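Local coordinates for protein putative adenosine kinase (Schistosoma mansoni, PDB 3VAS) that probably phosphorylates adenosine to AMP with ATP as phosphate donor, as a ribokinase-fold (pfkB family) kinase that binds adenosine in its pocket, at residues 324-327 and 328-332; 245-248 and 249-253; 164-167 and 168-171; 282-285 and 286-290; 351-354 and 355-359. All blocks are in the same frame, centred on the assembly; numbering follows the deposited sequence.

Contact 1 of 5, residues 324-327 and 328-332; sequences AGFI and ADYIR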
# COMPACT_ATOMS: atom_id res chain seq x y z
N ALA A 324 -5.96 -3.48 4.40
CA ALA A 324 -6.21 -3.26 5.82
C ALA A 324 -7.39 -4.09 6.33
O ALA A 324 -7.29 -4.79 7.34
CB ALA A 324 -6.46 -1.78 6.10
N GLY A 325 -8.51 -4.00 5.61
CA GLY A 325 -9.72 -4.71 5.98
C GLY A 325 -9.50 -6.21 6.02
O GLY A 325 -9.97 -6.88 6.94
N PHE A 326 -8.77 -6.74 5.05
CA PHE A 326 -8.48 -8.17 5.03
C PHE A 326 -7.62 -8.58 6.21
O PHE A 326 -7.96 -9.50 6.95
CB PHE A 326 -7.79 -8.61 3.73
CG PHE A 326 -7.54 -10.09 3.67
CD1 PHE A 326 -8.52 -10.95 3.18
CD2 PHE A 326 -6.35 -10.64 4.13
CE1 PHE A 326 -8.31 -12.32 3.14
CE2 PHE A 326 -6.13 -12.00 4.09
CZ PHE A 326 -7.11 -12.85 3.59
N ILE A 327 -6.48 -7.91 6.37
CA ILE A 327 -5.50 -8.29 7.38
C ILE A 327 -6.03 -8.18 8.81
O ILE A 327 -5.84 -9.09 9.61
CB ILE A 327 -4.21 -7.46 7.23
CG1 ILE A 327 -3.53 -7.79 5.89
CG2 ILE A 327 -3.25 -7.72 8.39
CD1 ILE A 327 -2.42 -6.83 5.52
N ALA A 328 -6.72 -7.08 9.10
CA ALA A 328 -7.27 -6.84 10.44
C ALA A 328 -8.15 -7.99 10.90
O ALA A 328 -8.13 -8.35 12.08
CB ALA A 328 -8.05 -5.52 10.47
N ASP A 329 -8.91 -8.55 9.97
CA ASP A 329 -9.80 -9.67 10.29
C ASP A 329 -9.05 -11.00 10.28
O ASP A 329 -9.21 -11.82 11.18
CB ASP A 329 -10.99 -9.72 9.34
CG ASP A 329 -12.24 -9.07 9.93
OD1 ASP A 329 -12.09 -8.10 10.70
OD2 ASP A 329 -13.36 -9.54 9.65
N TYR A 330 -8.20 -11.18 9.27
CA TYR A 330 -7.48 -12.43 9.08
C TYR A 330 -6.54 -12.76 10.25
O TYR A 330 -6.41 -13.92 10.64
CB TYR A 330 -6.70 -12.41 7.76
CG TYR A 330 -6.19 -13.76 7.33
CD1 TYR A 330 -7.03 -14.70 6.76
CD2 TYR A 330 -4.85 -14.10 7.50
CE1 TYR A 330 -6.56 -15.95 6.36
CE2 TYR A 330 -4.37 -15.34 7.10
CZ TYR A 330 -5.23 -16.26 6.54
OH TYR A 330 -4.77 -17.50 6.15
N ILE A 331 -5.87 -11.74 10.79
CA ILE A 331 -4.94 -11.96 11.90
C ILE A 331 -5.66 -12.15 13.23
O ILE A 331 -5.03 -12.51 14.23
CB ILE A 331 -3.92 -10.81 12.04
CG1 ILE A 331 -4.60 -9.52 12.48
CG2 ILE A 331 -3.14 -10.63 10.74
CD1 ILE A 331 -3.64 -8.38 12.71
N ARG A 332 -6.96 -11.90 13.26
CA ARG A 332 -7.76 -12.17 14.45
C ARG A 332 -8.52 -13.50 14.34
O ARG A 332 -9.39 -13.80 15.15
CB ARG A 332 -8.70 -11.01 14.77
CG ARG A 332 -7.97 -9.75 15.23
CD ARG A 332 -8.93 -8.63 15.56
NE ARG A 332 -9.64 -8.16 14.38
CZ ARG A 332 -10.60 -7.23 14.41
NH1 ARG A 332 -10.95 -6.68 15.56
NH2 ARG A 332 -11.20 -6.86 13.28
O HOH W 1 -11.34 -5.90 8.99
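Ala328 N, Tyr330 N and Ile331 N donate to Ala324 O, Phe326 O and Ile327 O, the i to i+4 bonds that define the last turns of the alpha helix 318-330. The bond from Tyr330 N to Phe326 O is 2.9 Å long and nearly straight, so the helix is still regular here. Polar side chains then work on the outer side of the turn. Arg332 folds back over it: its NE reaches Ala328 O at 2.8 Å, from above the carbonyl plane, while NH2 forms a salt bridge with Asp329 OD1 at 3.0 Å. The same carboxylate oxygen also takes a weak bond from a water that donates to Gly325 O at 2.7 Å, which ties Asp329 to the preceding turn. The guanidinium is thus held by two nitrogens at two different acceptors, consistent with a fixed orientation at the helix end.

The packing lies on other sides of the helix. Phe326 and Tyr330 point the same way, their CG atoms anti to the backbone N (chi1 -177° and -167°), and their planes differ by just 19°. The two rings are displaced, centroids 5.1 Å apart, so little of one faces the other. Both also touch Ser339 of helix 336-351. Ile327 and Ile331 instead face strand 181-185, through Tyr183 and Val181, while Ala324 and Ala328 meet helix 83-95. The helix is therefore wedged between neighbouring helices and a strand. Along the isoleucine row, the two branch methyls meet, Ile327 CG2 to Ile331 CG2, at 3.7 Å.

Contact 2 of 5, residues 245-248 and 249-253; sequences EAYG and EVHGL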
# COMPACT_ATOMS: atom_id res chain seq x y z
N GLU A 245 -1.34 -7.98 -14.74
CA GLU A 245 -1.11 -7.94 -16.19
C GLU A 245 0.35 -7.58 -16.50
O GLU A 245 0.99 -8.23 -17.32
CB GLU A 245 -2.05 -6.94 -16.85
CG GLU A 245 -2.37 -7.26 -18.30
CD GLU A 245 -3.63 -8.10 -18.45
OE1 GLU A 245 -4.64 -7.76 -17.80
OE2 GLU A 245 -3.60 -9.09 -19.20
N ALA A 246 0.86 -6.54 -15.84
CA ALA A 246 2.23 -6.12 -16.07
C ALA A 246 3.22 -7.18 -15.57
O ALA A 246 4.22 -7.44 -16.22
CB ALA A 246 2.50 -4.78 -15.41
N TYR A 247 2.91 -7.78 -14.42
CA TYR A 247 3.74 -8.84 -13.87
C TYR A 247 3.78 -10.03 -14.83
O TYR A 247 4.85 -10.59 -15.12
CB TYR A 247 3.20 -9.30 -12.52
CG TYR A 247 4.03 -10.36 -11.83
CD1 TYR A 247 4.93 -10.02 -10.83
CD2 TYR A 247 3.92 -11.70 -12.18
CE1 TYR A 247 5.69 -10.98 -10.19
CE2 TYR A 247 4.68 -12.67 -11.55
CZ TYR A 247 5.56 -12.30 -10.55
OH TYR A 247 6.32 -13.26 -9.92
N GLY A 248 2.61 -10.40 -15.32
CA GLY A 248 2.48 -11.53 -16.22
C GLY A 248 3.27 -11.35 -17.50
O GLY A 248 4.00 -12.26 -17.92
N GLU A 249 3.13 -10.19 -18.12
CA GLU A 249 3.84 -9.90 -19.37
C GLU A 249 5.36 -10.03 -19.19
O GLU A 249 6.04 -10.66 -20.00
CB GLU A 249 3.50 -8.51 -19.89
CG GLU A 249 4.32 -8.13 -21.12
CD GLU A 249 3.98 -6.76 -21.67
OE1 GLU A 249 4.46 -6.43 -22.78
OE2 GLU A 249 3.24 -6.01 -21.00
N VAL A 250 5.87 -9.42 -18.13
CA VAL A 250 7.30 -9.46 -17.84
C VAL A 250 7.80 -10.89 -17.65
O VAL A 250 8.96 -11.19 -17.91
CB VAL A 250 7.65 -8.58 -16.61
CG1 VAL A 250 9.11 -8.70 -16.25
CG2 VAL A 250 7.30 -7.13 -16.89
N HIS A 251 6.91 -11.79 -17.22
CA HIS A 251 7.30 -13.18 -16.99
C HIS A 251 6.96 -14.13 -18.13
O HIS A 251 7.10 -15.34 -18.00
CB HIS A 251 6.71 -13.69 -15.67
CG HIS A 251 7.31 -13.05 -14.46
ND1 HIS A 251 6.95 -11.79 -14.03
CD2 HIS A 251 8.26 -13.49 -13.60
CE1 HIS A 251 7.64 -11.48 -12.95
NE2 HIS A 251 8.44 -12.49 -12.66
N GLY A 252 6.52 -13.58 -19.26
CA GLY A 252 6.19 -14.41 -20.41
C GLY A 252 4.89 -15.19 -20.29
O GLY A 252 4.64 -16.11 -21.07
N LEU A 253 4.05 -14.82 -19.32
CA LEU A 253 2.73 -15.43 -19.18
C LEU A 253 1.77 -14.81 -20.20
O LEU A 253 0.95 -13.95 -19.85
CB LEU A 253 2.21 -15.25 -17.76
CG LEU A 253 3.19 -15.71 -16.67
CD1 LEU A 253 2.61 -15.51 -15.27
CD2 LEU A 253 3.60 -17.15 -16.90
O HOH W 2 4.60 -5.19 -18.21
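Tyr247 and His251 meet one helical turn apart as an offset stack, with ring centroids 3.9 Å apart and planes inclined by 17°. The overlap is uneven: His251 CE1 sits over the centre of the tyrosine ring, whereas Tyr247 CE2 lies toward the rim of the imidazole. The nearest ring atoms are Tyr247 CZ and His251 CE1, at 3.3 Å. What fixes the imidazole's rotation is a bond in its own plane, ND1 to Tyr247 O, 2.7 Å long with an N-H...O angle of 164°. This carbonyl also receives a weak bond from His251 N, so a single residue presents both its ring and its oxygen to the histidine. With CG anti to the backbone N (chi1 -177°), the Tyr247 ring is turned toward the next turn, where His251 lies.

A second shell holds the far ends of the two rings. Asp228, in helix 224-231, bonds Tyr247 OH through OD1 and His251 NE2 through OD2, bridging the pair. Since ND1 donates to a carbonyl while NE2 meets a carboxylate, the imidazole may well carry a positive charge. Tyr264 of helix 257-267 adds another ring against His251.

On the outer side, a water donates to Ala246 O at 3.0 Å and to Glu249 OE2 at 3.2 Å, linking the extended glutamate to its own helix. Beyond His251, Gly252 adopts a positive phi and the chain reverses. Leu253 N then bonds Gly248 O at 2.9 Å, and Gly252 N bonds Glu249 O: the paired bonds of a Schellman motif, which terminates helix 241-250.

Contact 3 of 5, residues 164-167 and 168-171; sequences LAHI and EQPH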
# COMPACT_ATOMS: atom_id res chain seq x y z
N LEU A 164 18.72 1.79 6.47
CA LEU A 164 18.88 0.61 7.30
C LEU A 164 19.43 1.02 8.67
O LEU A 164 19.12 0.39 9.68
CB LEU A 164 19.82 -0.38 6.62
CG LEU A 164 19.92 -1.79 7.19
CD1 LEU A 164 18.54 -2.43 7.33
CD2 LEU A 164 20.83 -2.65 6.31
N ALA A 165 20.24 2.08 8.69
CA ALA A 165 20.80 2.60 9.93
C ALA A 165 19.72 3.03 10.92
O ALA A 165 19.86 2.82 12.13
CB ALA A 165 21.76 3.75 9.65
N HIS A 166 18.66 3.65 10.41
CA HIS A 166 17.59 4.13 11.27
C HIS A 166 16.75 2.97 11.76
O HIS A 166 16.33 2.93 12.92
CB HIS A 166 16.71 5.13 10.53
CG HIS A 166 15.43 5.45 11.24
ND1 HIS A 166 15.37 6.32 12.30
CD2 HIS A 166 14.17 5.00 11.04
CE1 HIS A 166 14.12 6.40 12.73
NE2 HIS A 166 13.38 5.61 11.98
N ILE A 167 16.51 2.02 10.87
CA ILE A 167 15.74 0.82 11.17
C ILE A 167 16.44 -0.06 12.20
O ILE A 167 15.80 -0.71 13.02
CB ILE A 167 15.44 0.03 9.88
CG1 ILE A 167 14.55 0.87 8.96
CG2 ILE A 167 14.78 -1.30 10.18
CD1 ILE A 167 14.41 0.30 7.56
N GLU A 168 17.77 -0.07 12.17
CA GLU A 168 18.55 -0.96 13.03
C GLU A 168 18.86 -0.37 14.41
O GLU A 168 19.51 -1.03 15.23
CB GLU A 168 19.83 -1.41 12.34
CG GLU A 168 19.60 -2.39 11.20
CD GLU A 168 20.89 -2.88 10.57
OE1 GLU A 168 21.86 -2.09 10.50
OE2 GLU A 168 20.93 -4.05 10.14
N GLN A 169 18.42 0.85 14.67
CA GLN A 169 18.53 1.42 16.01
C GLN A 169 17.79 0.52 16.97
O GLN A 169 16.69 0.05 16.66
CB GLN A 169 17.92 2.82 16.05
CG GLN A 169 18.75 3.90 15.42
CD GLN A 169 18.09 5.26 15.54
OE1 GLN A 169 18.51 6.10 16.33
NE2 GLN A 169 17.03 5.47 14.77
N PRO A 170 18.38 0.25 18.14
CA PRO A 170 17.76 -0.63 19.14
C PRO A 170 16.29 -0.29 19.43
O PRO A 170 15.48 -1.20 19.57
CB PRO A 170 18.62 -0.41 20.38
CG PRO A 170 19.98 -0.13 19.82
CD PRO A 170 19.74 0.66 18.55
N HIS A 171 15.95 1.00 19.50
CA HIS A 171 14.60 1.40 19.87
C HIS A 171 13.61 1.29 18.71
O HIS A 171 12.40 1.37 18.92
CB HIS A 171 14.57 2.81 20.47
CG HIS A 171 14.81 3.90 19.48
ND1 HIS A 171 16.07 4.35 19.15
CD2 HIS A 171 13.94 4.66 18.77
CE1 HIS A 171 15.97 5.32 18.26
NE2 HIS A 171 14.69 5.53 18.01
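His166 O is gripped by two donors of Gln169, the side-chain NE2 and, more weakly, the backbone N. Gln169 occupies the N-cap position of helix 170-178, so the grip spans the join between this helix and the short helix 164-167. The NE2 bond is 3.2 Å long and nearly straight, with an N-H...O angle of 169°. It lies in the carbonyl plane, on a lone pair, and equally in the plane of the amide, which settles the orientation of the Gln169 side chain. The backbone bond from Gln169 N to His166 O is longer, at 3.4 Å.

Gln169 NE2 also comes within 3.1 Å of His166 ND1, but the angle is too poor for a hydrogen bond; amide and imidazole planes are 51° apart. The imidazole turns to a partner elsewhere, with NE2 bonded to Glu128 O in strand 126-131. His166 therefore ties that strand to the helix join through its ring while its carbonyl holds the glutamine.

One residue earlier, Glu168 N bonds Leu164 O at 2.9 Å, closing the single turn of helix 164-167. The Glu168 side chain returns across Leu164, with CG anti to the carbonyl carbon (chi1 -71°) and the rest extended. Its aliphatic part and carboxylate run over the leucine's branch point and CD1 methyl. The charge is paired beyond the segments: OE2 forms a salt bridge with Lys198 of helix 189-205, whose side chain also touches Leu164. The carboxylate carbon Glu168 CD rests 3.7 Å from Leu164 CG.

Contact 4 of 5, residues 282-285 and 286-290; sequences ITRG and KNPLL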
# COMPACT_ATOMS: atom_id res chain seq x y z
N ILE A 282 -5.95 -11.08 -5.92
CA ILE A 282 -5.90 -10.11 -6.99
C ILE A 282 -7.26 -9.44 -7.15
O ILE A 282 -8.23 -10.09 -7.56
CB ILE A 282 -5.50 -10.76 -8.33
CG1 ILE A 282 -4.17 -11.49 -8.20
CG2 ILE A 282 -5.45 -9.73 -9.46
CD1 ILE A 282 -3.03 -10.60 -7.75
N THR A 283 -7.34 -8.16 -6.83
CA THR A 283 -8.60 -7.44 -6.98
C THR A 283 -8.80 -7.00 -8.44
O THR A 283 -7.83 -6.85 -9.18
CB THR A 283 -8.69 -6.23 -6.03
OG1 THR A 283 -7.58 -5.35 -6.25
CG2 THR A 283 -8.68 -6.69 -4.57
N ARG A 284 -10.05 -6.82 -8.85
CA ARG A 284 -10.38 -6.54 -10.25
C ARG A 284 -11.48 -5.48 -10.38
O ARG A 284 -12.39 -5.61 -11.22
CB ARG A 284 -10.79 -7.83 -10.97
CG ARG A 284 -9.68 -8.86 -11.10
CD ARG A 284 -10.14 -10.13 -11.82
NE ARG A 284 -10.73 -9.86 -13.13
CZ ARG A 284 -11.98 -10.14 -13.47
NH1 ARG A 284 -12.80 -10.71 -12.59
NH2 ARG A 284 -12.42 -9.86 -14.69
N GLY A 285 -11.41 -4.44 -9.56
CA GLY A 285 -12.41 -3.38 -9.61
C GLY A 285 -13.79 -3.86 -9.20
O GLY A 285 -13.97 -4.46 -8.14
N LYS A 286 -14.78 -3.59 -10.05
CA LYS A 286 -16.16 -3.99 -9.79
C LYS A 286 -16.35 -5.49 -10.05
O LYS A 286 -17.28 -6.11 -9.56
CB LYS A 286 -17.12 -3.19 -10.67
CG LYS A 286 -16.97 -3.45 -12.16
CD LYS A 286 -18.00 -2.69 -12.98
CE LYS A 286 -17.96 -3.10 -14.45
NZ LYS A 286 -19.10 -2.53 -15.23
N ASN A 287 -15.44 -6.06 -10.83
CA ASN A 287 -15.49 -7.47 -11.18
C ASN A 287 -14.99 -8.36 -10.03
O ASN A 287 -14.29 -7.87 -9.14
CB ASN A 287 -14.66 -7.71 -12.44
CG ASN A 287 -15.30 -7.07 -13.66
OD1 ASN A 287 -16.51 -7.13 -13.84
ND2 ASN A 287 -14.48 -6.46 -14.51
N PRO A 288 -15.36 -9.65 -10.04
CA PRO A 288 -14.93 -10.55 -8.97
C PRO A 288 -13.42 -10.61 -8.79
O PRO A 288 -12.66 -10.71 -9.76
CB PRO A 288 -15.46 -11.91 -9.44
CG PRO A 288 -16.66 -11.57 -10.26
CD PRO A 288 -16.30 -10.30 -10.97
N LEU A 289 -12.99 -10.53 -7.54
CA LEU A 289 -11.58 -10.65 -7.22
C LEU A 289 -11.21 -12.12 -7.29
O LEU A 289 -12.07 -12.99 -7.17
CB LEU A 289 -11.28 -10.06 -5.84
CG LEU A 289 -11.92 -10.68 -4.59
CD1 LEU A 289 -11.13 -11.87 -4.07
CD2 LEU A 289 -12.06 -9.63 -3.50
N LEU A 290 -9.92 -12.38 -7.50
CA LEU A 290 -9.41 -13.74 -7.56
C LEU A 290 -8.55 -14.01 -6.34
O LEU A 290 -7.85 -13.12 -5.85
CB LEU A 290 -8.58 -13.94 -8.84
CG LEU A 290 -9.28 -13.59 -10.16
CD1 LEU A 290 -8.30 -13.67 -11.32
CD2 LEU A 290 -10.48 -14.50 -10.39
O HOH W 3 -12.59 -6.91 -7.36
O HOH W 4 -12.01 -5.71 -14.11
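Ile282 and Leu290 form the tight end of this hairpin, a hydrogen-bonded antiparallel pair in which each backbone N donates to the other's O. Both bonds measure 2.8 Å, and the N-H...O angle of Leu290 N to Ile282 O is 171°. The antiparallel strand axes run 4.7 Å apart. Both side chains rest on Val258 of helix 257-267, while Leu289 and Thr283 touch Phe322 of helix 318-330.

Toward the turn, a water stands between Arg284 N and Asn287 O, and one direct backbone bond remains. This water accepts from Arg284 N and donates to Gly285 O and Asn287 O, the last at 2.6 Å; a second connects Arg284 O with Asn287 ND2. Arg284 spans the two regimes. Its chain bends at chi3 (55°), laying CD near Leu290 CG and bringing NH1 to Pro288 O at 2.8 Å, on a lone pair of that carbonyl. One face of the guanidinium lies over Asn287 CB, 3.5 Å from NH1, with the asparagine amide turned just 15° from it. Glu241 completes the grip through a salt bridge to NE.

At the tip, Gly285 and exposed Lys286 are the central residues of a type II' turn, closed by Asn287 N to Arg284 O at 3.1 Å: a beta hairpin with a two-residue loop.

Contact 5 of 5, residues 351-354 and 355-359; sequences ICRS and GFSLG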
# COMPACT_ATOMS: atom_id res chain seq x y z
N ILE A 351 -13.99 4.31 -0.64
CA ILE A 351 -14.53 4.72 -1.94
C ILE A 351 -15.58 5.82 -1.79
O ILE A 351 -15.70 6.71 -2.63
CB ILE A 351 -15.13 3.49 -2.69
CG1 ILE A 351 -14.00 2.63 -3.26
CG2 ILE A 351 -16.08 3.92 -3.80
CD1 ILE A 351 -14.48 1.34 -3.89
N CYS A 352 -16.33 5.78 -0.70
CA CYS A 352 -17.38 6.77 -0.46
C CYS A 352 -16.86 8.01 0.27
O CYS A 352 -17.65 8.84 0.73
CB CYS A 352 -18.55 6.13 0.28
SG CYS A 352 -19.47 4.92 -0.70
N ARG A 353 -15.54 8.14 0.37
CA ARG A 353 -14.92 9.28 1.04
C ARG A 353 -13.77 9.88 0.22
O ARG A 353 -13.14 9.19 -0.58
CB ARG A 353 -14.43 8.88 2.44
CG ARG A 353 -15.53 8.36 3.35
CD ARG A 353 -14.98 7.84 4.67
NE ARG A 353 -14.35 8.88 5.47
CZ ARG A 353 -14.99 9.64 6.35
NH1 ARG A 353 -16.30 9.48 6.55
NH2 ARG A 353 -14.33 10.57 7.04
N SER A 354 -13.51 11.17 0.42
CA SER A 354 -12.49 11.88 -0.34
C SER A 354 -11.09 11.67 0.22
O SER A 354 -10.81 12.02 1.37
CB SER A 354 -12.81 13.38 -0.39
OG SER A 354 -14.15 13.61 -0.82
N GLY A 355 -10.20 11.09 -0.59
CA GLY A 355 -8.86 10.75 -0.14
C GLY A 355 -8.91 9.62 0.88
O GLY A 355 -9.97 9.05 1.14
N PHE A 356 -7.77 9.29 1.47
CA PHE A 356 -7.77 8.27 2.51
C PHE A 356 -8.18 8.89 3.85
O PHE A 356 -7.35 9.11 4.73
CB PHE A 356 -6.42 7.56 2.62
CG PHE A 356 -6.53 6.17 3.19
CD1 PHE A 356 -6.77 5.08 2.37
CD2 PHE A 356 -6.40 5.97 4.56
CE1 PHE A 356 -6.88 3.81 2.90
CE2 PHE A 356 -6.51 4.69 5.10
CZ PHE A 356 -6.75 3.61 4.26
N SER A 357 -9.47 9.16 3.98
CA SER A 357 -10.00 9.83 5.16
C SER A 357 -10.69 8.83 6.08
O SER A 357 -11.65 8.17 5.67
CB SER A 357 -10.99 10.92 4.73
OG SER A 357 -11.60 11.53 5.85
N LEU A 358 -10.21 8.70 7.31
CA LEU A 358 -10.84 7.84 8.31
C LEU A 358 -11.63 8.69 9.31
O LEU A 358 -11.04 9.42 10.10
CB LEU A 358 -9.79 7.01 9.05
CG LEU A 358 -9.00 5.97 8.26
CD1 LEU A 358 -7.87 5.39 9.10
CD2 LEU A 358 -9.94 4.87 7.77
N GLY A 359 -12.95 8.59 9.27
CA GLY A 359 -13.80 9.36 10.16
C GLY A 359 -13.97 8.73 11.53
O GLY A 359 -13.12 7.96 11.98
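In the loop that follows helix 336-351, Arg353 reaches Ser357, four residues on. From CB, which points toward the later segment, CG takes the place anti to the carbonyl carbon. The chain stays extended to CD, which comes 3.5 Å from Ser357 O, and a bend at chi3 (64°) then turns the guanidinium side-on to the serine. NE donates to Ser357 O at 2.8 Å, from 50° above the carbonyl plane and thus away from a lone pair. At the tip, NH2 donates to Ser357 OG at 3.1 Å, with an N-H...O angle of 153°. The guanidinium also presents one face to Gly359 N, which lies 3.3 Å from NH2; both are donors, so the approach is a contact over the face and not a hydrogen bond.

Between the partners, the chain swings through Gly355, at positive phi, and an inverse gamma turn centred on Phe356. Gly355 N bonds Asp314, and Gly359 N bonds the hydroxyl of Tyr349. Phe356, whose side chain is about 5 Å from the bound adenosine, packs on helices 83-95 and 318-330.

Two nitrogens on two different acceptors of one residue should restrict both the arginine's rotation and the loop's span, and the positive charge would probably polarise the Ser357 carbonyl.

All five contacts are local, and none touches another. Contact 5 comes nearest to the substrate: the Phe356 side chain is about 5 Å from adenosine, against about 11 Å for Ala324 in contact 1 and Thr283 in contact 4. Helix 318-330 connects these three regions, since it carries contact 1, packs through Phe322 on contact 4 and meets Phe356 of contact 5. Nearest atoms are about 6 Å apart between contacts 1 and 5, and about 7 Å between contacts 4 and 5. Contact 2 likewise approaches contact 4 to about 7 Å, and helix 257-267 touches both. Contact 3 is remote, its centre about 38 Å from that of contact 4.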